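PDB 5NNP: N-terminal acetyltransferase-like protein from Chaetomium thermophilum, which probably serves as Naa15, the TPR-type auxiliary subunit of the NatA N-terminal acetyltransferase complex, carrying the catalytic subunit Naa10 and the regulator HypK. Local coordinates for residues Q209-T213 / L227-Y231; R221-E226 / L248-N252; A449-R454 / W488-D493; P670-Q676 / A698-D703. All coordinates share one frame. Numbering follows the deposited sequence.

Contact 1. Residues Q209-T213 / L227-Y231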
# COMPACT_ATOMS: atom_id res chain seq x y z
N GLN A 209 -10.71 -30.37 5.70
CA GLN A 209 -11.27 -31.46 4.92
C GLN A 209 -11.31 -31.12 3.43
O GLN A 209 -10.92 -31.93 2.58
CB GLN A 209 -12.67 -31.79 5.46
CG GLN A 209 -13.53 -32.66 4.56
CD GLN A 209 -14.99 -32.73 5.03
OE1 GLN A 209 -15.28 -32.56 6.21
NE2 GLN A 209 -15.90 -32.96 4.09
N HIS A 210 -11.77 -29.91 3.10
CA HIS A 210 -11.89 -29.50 1.70
C HIS A 210 -10.51 -29.24 1.11
O HIS A 210 -10.29 -29.46 -0.08
CB HIS A 210 -12.76 -28.25 1.58
CG HIS A 210 -12.79 -27.66 0.20
ND1 HIS A 210 -12.04 -26.56 -0.16
CD2 HIS A 210 -13.49 -28.02 -0.91
CE1 HIS A 210 -12.28 -26.26 -1.43
NE2 HIS A 210 -13.15 -27.13 -1.90
N LEU A 211 -9.59 -28.78 1.95
CA LEU A 211 -8.23 -28.52 1.52
C LEU A 211 -7.59 -29.80 1.05
O LEU A 211 -7.12 -29.88 -0.08
CB LEU A 211 -7.39 -27.93 2.64
CG LEU A 211 -6.06 -27.38 2.14
CD1 LEU A 211 -6.29 -26.09 1.30
CD2 LEU A 211 -5.09 -27.13 3.29
N GLU A 212 -7.58 -30.79 1.94
CA GLU A 212 -6.96 -32.08 1.68
C GLU A 212 -7.66 -32.88 0.57
O GLU A 212 -7.01 -33.62 -0.18
CB GLU A 212 -6.93 -32.90 2.97
CG GLU A 212 -6.19 -32.21 4.09
CD GLU A 212 -4.71 -32.03 3.80
OE1 GLU A 212 -4.20 -32.64 2.83
OE2 GLU A 212 -4.05 -31.28 4.53
N THR A 213 -8.97 -32.74 0.47
CA THR A 213 -9.71 -33.48 -0.53
C THR A 213 -9.70 -32.86 -1.93
O THR A 213 -9.47 -33.56 -2.91
CB THR A 213 -11.17 -33.67 -0.09
OG1 THR A 213 -11.19 -34.39 1.14
CG2 THR A 213 -11.93 -34.46 -1.13
N LEU A 227 -2.29 -22.65 4.60
CA LEU A 227 -3.64 -23.00 5.04
C LEU A 227 -3.63 -24.31 5.85
O LEU A 227 -4.27 -24.40 6.90
CB LEU A 227 -4.59 -23.11 3.84
CG LEU A 227 -4.91 -21.81 3.11
CD1 LEU A 227 -5.71 -22.09 1.85
CD2 LEU A 227 -5.69 -20.87 3.99
N ARG A 228 -2.90 -25.30 5.36
CA ARG A 228 -2.84 -26.57 6.08
C ARG A 228 -2.30 -26.37 7.51
O ARG A 228 -2.87 -26.89 8.47
CB ARG A 228 -1.98 -27.59 5.32
CG ARG A 228 -1.75 -28.91 6.07
CD ARG A 228 -1.58 -30.11 5.14
NE ARG A 228 -0.51 -29.92 4.16
CZ ARG A 228 -0.65 -30.11 2.86
NH1 ARG A 228 -1.81 -30.52 2.37
NH2 ARG A 228 0.38 -29.88 2.04
N ALA A 229 -1.22 -25.60 7.66
CA ALA A 229 -0.63 -25.43 8.99
C ALA A 229 -1.55 -24.63 9.89
O ALA A 229 -1.77 -25.00 11.05
CB ALA A 229 0.73 -24.75 8.89
N SER A 230 -2.09 -23.55 9.35
CA SER A 230 -3.02 -22.71 10.09
C SER A 230 -4.21 -23.50 10.64
O SER A 230 -4.57 -23.34 11.81
CB SER A 230 -3.51 -21.57 9.19
OG SER A 230 -4.41 -20.74 9.89
N TYR A 231 -4.81 -24.35 9.81
CA TYR A 231 -6.00 -25.10 10.23
C TYR A 231 -5.66 -26.16 11.26
O TYR A 231 -6.37 -26.33 12.26
CB TYR A 231 -6.65 -25.79 9.03
CG TYR A 231 -7.21 -24.88 7.98
CD1 TYR A 231 -7.64 -23.59 8.29
CD2 TYR A 231 -7.35 -25.31 6.66
CE1 TYR A 231 -8.17 -22.77 7.32
CE2 TYR A 231 -7.88 -24.49 5.69
CZ TYR A 231 -8.29 -23.22 6.02
OH TYR A 231 -8.82 -22.41 5.05

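Contact 2. Residues R221-E226 / L248-N252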
# COMPACT_ATOMS: atom_id res chain seq x y z
N ARG A 221 1.38 -23.35 -4.32
CA ARG A 221 1.88 -24.30 -3.33
C ARG A 221 1.98 -23.72 -1.91
O ARG A 221 1.62 -24.38 -0.93
CB ARG A 221 3.24 -24.86 -3.76
CG ARG A 221 3.19 -25.82 -4.96
CD ARG A 221 2.18 -26.95 -4.79
NE ARG A 221 2.36 -27.74 -3.58
CZ ARG A 221 1.39 -28.46 -3.00
NH1 ARG A 221 0.16 -28.48 -3.54
NH2 ARG A 221 1.63 -29.15 -1.89
N LEU A 222 2.47 -22.48 -1.81
CA LEU A 222 2.59 -21.82 -0.51
C LEU A 222 1.24 -21.64 0.19
O LEU A 222 1.13 -21.76 1.42
CB LEU A 222 3.26 -20.45 -0.69
CG LEU A 222 3.36 -19.60 0.58
CD1 LEU A 222 4.36 -20.21 1.55
CD2 LEU A 222 3.74 -18.16 0.25
N ALA A 223 0.20 -21.35 -0.59
CA ALA A 223 -1.12 -21.16 -0.03
C ALA A 223 -1.63 -22.45 0.60
O ALA A 223 -2.13 -22.45 1.72
CB ALA A 223 -2.07 -20.68 -1.09
N VAL A 224 -1.49 -23.56 -0.13
CA VAL A 224 -1.93 -24.85 0.38
C VAL A 224 -1.15 -25.16 1.66
O VAL A 224 -1.71 -25.63 2.64
CB VAL A 224 -1.73 -25.99 -0.65
CG1 VAL A 224 -1.90 -27.36 0.00
CG2 VAL A 224 -2.70 -25.85 -1.80
N MET A 225 0.14 -24.86 1.65
CA MET A 225 0.97 -25.21 2.79
C MET A 225 0.66 -24.36 4.01
O MET A 225 0.69 -24.86 5.13
CB MET A 225 2.44 -25.09 2.42
CG MET A 225 2.90 -26.16 1.46
SD MET A 225 4.64 -25.99 1.05
CE MET A 225 4.72 -27.20 -0.29
N GLU A 226 0.37 -23.08 3.79
CA GLU A 226 0.08 -22.19 4.91
C GLU A 226 -1.32 -22.42 5.48
O GLU A 226 -1.50 -22.42 6.70
CB GLU A 226 0.27 -20.73 4.49
CG GLU A 226 1.73 -20.30 4.46
CD GLU A 226 1.91 -18.80 4.35
OE1 GLU A 226 0.96 -18.13 3.90
OE2 GLU A 226 3.00 -18.30 4.71
N LEU A 248 7.06 -25.71 5.82
CA LEU A 248 7.15 -24.30 5.47
C LEU A 248 8.54 -23.75 5.75
O LEU A 248 9.05 -22.91 5.01
CB LEU A 248 6.09 -23.49 6.21
CG LEU A 248 4.66 -23.65 5.69
CD1 LEU A 248 3.63 -23.26 6.75
CD2 LEU A 248 4.44 -22.82 4.41
N LEU A 249 9.17 -24.25 6.82
CA LEU A 249 10.49 -23.76 7.20
C LEU A 249 11.50 -24.17 6.16
O LEU A 249 12.37 -23.38 5.78
CB LEU A 249 10.91 -24.29 8.57
CG LEU A 249 10.41 -23.54 9.80
CD1 LEU A 249 10.73 -24.34 11.05
CD2 LEU A 249 11.04 -22.16 9.87
N ASP A 250 11.38 -25.42 5.70
CA ASP A 250 12.25 -25.93 4.66
C ASP A 250 12.09 -25.12 3.37
O ASP A 250 13.03 -25.00 2.60
CB ASP A 250 11.97 -27.41 4.41
CG ASP A 250 12.53 -28.30 5.50
OD1 ASP A 250 13.70 -28.11 5.87
OD2 ASP A 250 11.80 -29.20 6.00
N ARG A 251 10.90 -24.57 3.15
CA ARG A 251 10.62 -23.75 1.97
C ARG A 251 11.18 -22.33 2.12
O ARG A 251 11.62 -21.71 1.16
CB ARG A 251 9.10 -23.69 1.72
CG ARG A 251 8.64 -22.93 0.46
CD ARG A 251 7.11 -22.71 0.48
NE ARG A 251 6.58 -22.11 -0.74
CZ ARG A 251 6.46 -22.77 -1.90
NH1 ARG A 251 6.85 -24.03 -2.00
NH2 ARG A 251 5.96 -22.16 -2.97
N ASN A 252 11.17 -21.81 3.34
CA ASN A 252 11.55 -20.43 3.56
C ASN A 252 12.00 -20.27 4.99
O ASN A 252 11.22 -19.87 5.85
CB ASN A 252 10.38 -19.49 3.22
CG ASN A 252 10.67 -18.02 3.53
OD1 ASN A 252 11.79 -17.66 3.90
ND2 ASN A 252 9.66 -17.17 3.37

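Contact 3. Residues A449-R454 / W488-D493. With PO4 (phosphate ion), chain U.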
# COMPACT_ATOMS: atom_id res chain seq x y z
N ALA A 449 19.06 14.98 -0.33
CA ALA A 449 17.93 15.87 -0.58
C ALA A 449 17.06 16.09 0.67
O ALA A 449 16.63 17.20 0.94
CB ALA A 449 17.08 15.32 -1.71
N LYS A 450 16.81 15.02 1.42
CA LYS A 450 15.99 15.10 2.61
C LYS A 450 16.65 16.00 3.63
O LYS A 450 16.02 16.91 4.18
CB LYS A 450 15.74 13.71 3.20
CG LYS A 450 14.96 13.72 4.51
CD LYS A 450 15.00 12.35 5.18
CE LYS A 450 14.25 12.32 6.51
NZ LYS A 450 14.06 10.93 6.99
N TYR A 451 17.93 15.74 3.87
CA TYR A 451 18.71 16.56 4.80
C TYR A 451 18.74 18.04 4.39
O TYR A 451 18.69 18.93 5.23
CB TYR A 451 20.12 15.99 4.94
CG TYR A 451 20.18 14.95 6.02
CD1 TYR A 451 19.23 13.94 6.08
CD2 TYR A 451 21.16 14.98 7.01
CE1 TYR A 451 19.25 13.00 7.08
CE2 TYR A 451 21.19 14.02 8.01
CZ TYR A 451 20.23 13.04 8.04
OH TYR A 451 20.24 12.09 9.04
N GLN A 452 18.79 18.31 3.09
CA GLN A 452 18.77 19.68 2.62
C GLN A 452 17.41 20.33 2.89
O GLN A 452 17.35 21.49 3.33
CB GLN A 452 19.14 19.72 1.14
CG GLN A 452 20.63 19.40 0.92
CD GLN A 452 20.99 19.09 -0.53
OE1 GLN A 452 20.11 18.93 -1.38
NE2 GLN A 452 22.29 19.01 -0.81
N LEU A 453 16.33 19.59 2.65
CA LEU A 453 14.99 20.06 3.01
C LEU A 453 14.86 20.26 4.52
O LEU A 453 14.23 21.21 4.98
CB LEU A 453 13.91 19.09 2.51
CG LEU A 453 13.80 18.94 1.00
CD1 LEU A 453 12.80 17.86 0.68
CD2 LEU A 453 13.38 20.24 0.35
N ARG A 454 15.44 19.36 5.30
CA ARG A 454 15.47 19.53 6.75
C ARG A 454 16.22 20.80 7.13
O ARG A 454 15.95 21.39 8.18
CB ARG A 454 16.11 18.31 7.43
CG ARG A 454 15.26 17.07 7.39
CD ARG A 454 13.91 17.32 8.03
NE ARG A 454 13.03 16.16 7.96
CZ ARG A 454 13.03 15.15 8.84
NH1 ARG A 454 13.88 15.15 9.85
NH2 ARG A 454 12.17 14.15 8.70
N TRP A 488 7.04 10.99 -0.11
CA TRP A 488 8.00 11.41 0.90
C TRP A 488 8.55 12.78 0.52
O TRP A 488 8.57 13.71 1.34
CB TRP A 488 9.13 10.39 1.11
CG TRP A 488 10.30 10.47 0.15
CD1 TRP A 488 10.53 9.67 -0.94
CD2 TRP A 488 11.41 11.38 0.20
NE1 TRP A 488 11.69 10.04 -1.57
CE2 TRP A 488 12.25 11.08 -0.89
CE3 TRP A 488 11.77 12.43 1.06
CZ2 TRP A 488 13.43 11.79 -1.14
CZ3 TRP A 488 12.94 13.13 0.80
CH2 TRP A 488 13.76 12.81 -0.28
N PHE A 489 8.95 12.94 -0.74
CA PHE A 489 9.56 14.20 -1.12
C PHE A 489 8.53 15.32 -1.10
O PHE A 489 8.81 16.41 -0.61
CB PHE A 489 10.22 14.13 -2.50
CG PHE A 489 10.80 15.44 -2.91
CD1 PHE A 489 12.03 15.85 -2.42
CD2 PHE A 489 10.11 16.29 -3.76
CE1 PHE A 489 12.57 17.05 -2.78
CE2 PHE A 489 10.66 17.52 -4.12
CZ PHE A 489 11.89 17.89 -3.62
N LEU A 490 7.35 15.05 -1.65
CA LEU A 490 6.28 16.06 -1.68
C LEU A 490 5.95 16.54 -0.27
O LEU A 490 5.81 17.74 -0.04
CB LEU A 490 5.03 15.50 -2.37
CG LEU A 490 5.10 15.26 -3.88
CD1 LEU A 490 3.81 14.62 -4.39
CD2 LEU A 490 5.37 16.53 -4.64
N THR A 491 5.85 15.61 0.68
CA THR A 491 5.53 15.98 2.06
C THR A 491 6.66 16.81 2.68
O THR A 491 6.41 17.88 3.24
CB THR A 491 5.27 14.76 2.94
OG1 THR A 491 4.30 13.91 2.31
CG2 THR A 491 4.73 15.18 4.29
N GLU A 492 7.89 16.32 2.57
CA GLU A 492 9.06 17.02 3.08
C GLU A 492 9.21 18.41 2.46
O GLU A 492 9.49 19.39 3.15
CB GLU A 492 10.32 16.20 2.81
CG GLU A 492 10.50 15.02 3.75
CD GLU A 492 10.77 15.46 5.17
OE1 GLU A 492 10.56 14.65 6.08
OE2 GLU A 492 11.20 16.61 5.38
N ASP A 493 9.02 18.49 1.15
CA ASP A 493 9.10 19.76 0.45
C ASP A 493 8.07 20.75 0.99
O ASP A 493 8.35 21.94 1.13
CB ASP A 493 8.89 19.56 -1.05
CG ASP A 493 9.26 20.78 -1.87
OD1 ASP A 493 10.29 21.42 -1.57
OD2 ASP A 493 8.53 21.09 -2.83
P PO4 U . 17.41 9.63 8.86
O1 PO4 U . 18.55 10.61 8.99
O2 PO4 U . 16.58 9.70 10.12
O3 PO4 U . 16.54 9.98 7.68
O4 PO4 U . 17.98 8.24 8.66

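Contact 4. Residues P670-Q676 / A698-D703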
# COMPACT_ATOMS: atom_id res chain seq x y z
N PRO A 670 -9.11 7.16 13.44
CA PRO A 670 -9.69 7.68 14.68
C PRO A 670 -8.84 7.40 15.92
O PRO A 670 -8.90 8.19 16.86
CB PRO A 670 -11.03 6.94 14.78
CG PRO A 670 -10.88 5.74 13.94
CD PRO A 670 -9.97 6.15 12.81
N LYS A 671 -8.06 6.32 15.91
CA LYS A 671 -7.26 5.96 17.09
C LYS A 671 -6.03 6.84 17.25
O LYS A 671 -5.20 6.62 18.13
CB LYS A 671 -6.83 4.50 17.02
CG LYS A 671 -7.97 3.52 16.86
CD LYS A 671 -7.56 2.14 17.34
CE LYS A 671 -8.47 1.07 16.80
NZ LYS A 671 -8.22 0.86 15.35
N ASN A 672 -5.91 7.84 16.39
CA ASN A 672 -4.75 8.71 16.39
C ASN A 672 -5.07 10.06 17.04
O ASN A 672 -5.77 10.89 16.46
CB ASN A 672 -4.28 8.88 14.96
CG ASN A 672 -2.87 9.38 14.88
OD1 ASN A 672 -2.46 10.23 15.67
ND2 ASN A 672 -2.12 8.86 13.91
N ILE A 673 -4.54 10.29 18.25
CA ILE A 673 -4.89 11.47 19.05
C ILE A 673 -4.58 12.80 18.38
O ILE A 673 -5.32 13.76 18.56
CB ILE A 673 -4.18 11.48 20.41
CG1 ILE A 673 -4.43 10.18 21.16
CG2 ILE A 673 -4.73 12.61 21.30
CD1 ILE A 673 -4.51 10.42 22.68
N ASP A 674 -3.47 12.87 17.64
CA ASP A 674 -3.08 14.10 16.97
C ASP A 674 -4.20 14.59 16.07
O ASP A 674 -4.48 15.80 16.02
CB ASP A 674 -1.81 13.90 16.14
CG ASP A 674 -0.58 13.65 16.99
OD1 ASP A 674 -0.54 14.11 18.15
OD2 ASP A 674 0.36 12.99 16.50
N GLY A 675 -4.82 13.64 15.37
CA GLY A 675 -5.98 13.91 14.53
C GLY A 675 -7.17 14.43 15.32
O GLY A 675 -7.79 15.40 14.92
N GLN A 676 -7.47 13.79 16.45
CA GLN A 676 -8.56 14.20 17.34
C GLN A 676 -8.36 15.59 17.95
O GLN A 676 -9.30 16.39 18.07
CB GLN A 676 -8.74 13.18 18.46
CG GLN A 676 -9.13 11.80 17.94
CD GLN A 676 -10.47 11.82 17.26
OE1 GLN A 676 -11.15 12.85 17.26
NE2 GLN A 676 -10.88 10.68 16.68
N ALA A 698 -13.02 11.30 22.02
CA ALA A 698 -12.13 10.31 21.39
C ALA A 698 -10.70 10.43 21.91
O ALA A 698 -10.11 9.47 22.40
CB ALA A 698 -12.16 10.46 19.86
N ALA A 699 -10.15 11.63 21.79
CA ALA A 699 -8.80 11.92 22.25
C ALA A 699 -8.63 11.55 23.72
O ALA A 699 -7.58 11.05 24.14
CB ALA A 699 -8.47 13.38 22.02
N SER A 700 -9.66 11.80 24.52
CA SER A 700 -9.56 11.55 25.95
C SER A 700 -9.61 10.05 26.22
O SER A 700 -9.03 9.56 27.19
CB SER A 700 -10.66 12.27 26.72
OG SER A 700 -10.56 11.99 28.11
N ALA A 701 -10.32 9.32 25.36
CA ALA A 701 -10.39 7.88 25.53
C ALA A 701 -9.04 7.26 25.21
O ALA A 701 -8.72 6.19 25.70
CB ALA A 701 -11.47 7.31 24.65
N ILE A 702 -8.24 7.94 24.39
CA ILE A 702 -6.91 7.46 24.04
C ILE A 702 -5.86 7.81 25.11
O ILE A 702 -5.05 6.97 25.49
CB ILE A 702 -6.46 8.01 22.68
CG1 ILE A 702 -7.54 7.75 21.63
CG2 ILE A 702 -5.13 7.39 22.28
CD1 ILE A 702 -7.19 8.25 20.22
N ASP A 703 -5.86 9.06 25.57
CA ASP A 703 -4.96 9.49 26.63
C ASP A 703 -5.69 10.45 27.55
O ASP A 703 -5.71 11.66 27.30
CB ASP A 703 -3.70 10.14 26.06
CG ASP A 703 -2.57 10.26 27.09
OD1 ASP A 703 -2.85 10.16 28.31
OD2 ASP A 703 -1.41 10.46 26.67

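Contact 1. Residues Q209-T213 / L227-Y231
Leu211 and Arg228 set the spacing of this helix pair: their CA atoms lie 7.3 Å apart, and the short axes approach to 10.5 Å with N-to-C directions 147° apart. Leu211 takes a t,p rotamer that carries CD2 across the gap, where it rests on the backbone of the other helix, 3.5 Å from Arg228 N and 3.7 Å from Arg228 CB. The same methyl reaches Leu227 CB at 4.1 Å and Tyr231 CD2 at 4.4 Å, so one leucine fills the groove between residues spaced three and four apart. Leu227 and Tyr231 both point their CA-to-CB bonds toward 209-213 and so border the site of this methyl.

Beside this apolar patch, Glu212 folds back in an m,m conformation while Arg228 extends through t,t and then bends at chi3 (p). The two ends meet in a salt bridge, with Arg228 NH1 3.2 Å from Glu212 OE2; a weak second bond runs from NH1 to Glu212 OE1, also at 3.2 Å. OE2 sits too close to a neighbouring atom in the model, so its exact position is less sure.

The phenol of Tyr231 is hydrogen-bonded to Asn195, which also bonds His210. Helix 204-214 packs against helix 221-234 as adjoining members of a TPR-like solenoid, with helix 185-200 along one flank and helix 238-251 meeting Ala229 on the side facing away from 209-213.

Contact 2. Residues R221-E226 / L248-N252
Helix 221-234 and helix 238-251 run in roughly opposite directions, joined by a short turn, as in the helical hairpin of a TPR-like repeat. The segments come from the open end of that hairpin: the first opens its helix at Arg221, while the second ends with Asn252 leaving helical geometry, its N still bonded to Leu248 O at 2.9 Å. The nearest CA atoms, those of Met225 and Leu248, are 6.8 Å apart.

Leu248 turns CD2 into the space between the helices, where it meets Met225 CB at 3.6 Å, Glu226 CG at 3.7 Å and Leu222 CD1 at 3.9 Å. One turn on, Arg251 spans the gap with chi1 to chi3 all t. A face of its guanidinium lies over the backbone joining Arg221 to Leu222, with NH2 3.7 Å from Leu222 N. The charge of Arg251 is paired outside the hairpin, with an acidic side chain of a neighbouring subunit, so this end belongs to a subunit interface. The Glu226 carboxylate is hydrogen-bonded to Tyr258 of helix 256-265. The aliphatic part of Arg251 serves the hairpin as well: its CD lies 4.1 Å from Met225 SD.

Contact 3. Residues A449-R454 / W488-D493
A two-pronged salt bridge dominates this contact. Arg454 presents the NE/NH2 side of its guanidinium to Glu492, with NE 3.2 Å from OE2 and NH2 3.1 Å from OE1; a third bond, from NE to OE1 at 3.5 Å, is weak. Glu492 OE1 is shared with Arg558 of helix 554-572. Nearby, Asp493 is held by Arg509 and Asn458, while Lys450 NZ donates to phosphate O3 at 2.7 Å, an ion probably from the crystallisation liquor that Arg416 also binds.

Beneath the charges the packing is apolar. Leu453 points into the gap, its CD1 3.6 Å from Phe489 CE1 and 3.7 Å from Glu492 CB. Trp488 extends the patch: its CH2 lies 4.4 Å from Ala449 CB and its CZ3 3.7 Å from Lys450 CB. The short axes run nearly parallel, 17° apart at 10.1 Å, so helices 442-454 and 487-499 pack side by side within the helical-repeat solenoid, with helix 458-465 touching both.

The buried Glu492 carboxylate thus has two arginine partners, Arg454 and Arg558. Its charge is compensated within the chain, and the two bridges together link helices 442-454, 487-499 and 554-572 beside the apolar contact of Leu453 with Phe489.

Contact 4. Residues P670-Q676 / A698-D703
This contact closes the open end of a helical hairpin, 673-685 with 689-702, of the kind that builds the TPR-like solenoid of this subunit. Asn672 is the N-cap of the first helix, its OD1 accepting a weak bond from Asp674 N at 3.4 Å. The backbones come close here, Ile673 CA and Ala699 CA being 5.1 Å apart, which the small side chain of Ala699 permits; its CB meets Gln676 CB at 3.6 Å and Ile673 CG2 at 3.9 Å. Ile673 CD1 reaches past the end of the second helix, to 3.5 Å from Asp703 CB. In return, Ile702 of the second helix sends CD1 over the incoming loop, 3.3 Å from Lys671 O and 3.8 Å from Pro670 O.

Gln676 folds back (m,m) so that NE2 donates to Pro670 O at 3.2 Å in a nearly straight bond, pinning the loop to the first helical turn. The same amide packs on the second helix, with CD 3.4 Å from Ala698 CB.

On the flank away from 698-703, helix 554-572 receives Asn672 on Phe557 and Asp674 on Leu561. Pro670 and Lys671 lie against a neighbouring subunit, and Ala701 touches Pro46 of another, which places the hairpin between helix 554-572 and two partner chains.

In the fold
Contacts 1 and 2 share helix 221-234, which uses different faces to hold its predecessor and its successor; they touch where Leu211 CD2 lies 3.8 Å from Val224 O. The centre of contact 3 lies about 48 Å from that of contact 1, across the chain's centre, and that of contact 4 about 28 Å and 41 Å from those of contacts 3 and 1. Contact 3, the most buried, encloses a carboxylate compensated by arginines, whereas the partly buried contact 1 keeps its salt bridge beside a leucine patch. Contact 2, at the surface, and contact 4, partly buried, rely on packing; contact 2 meets one partner chain, contact 4 two, and contact 3 one through Trp488 alone.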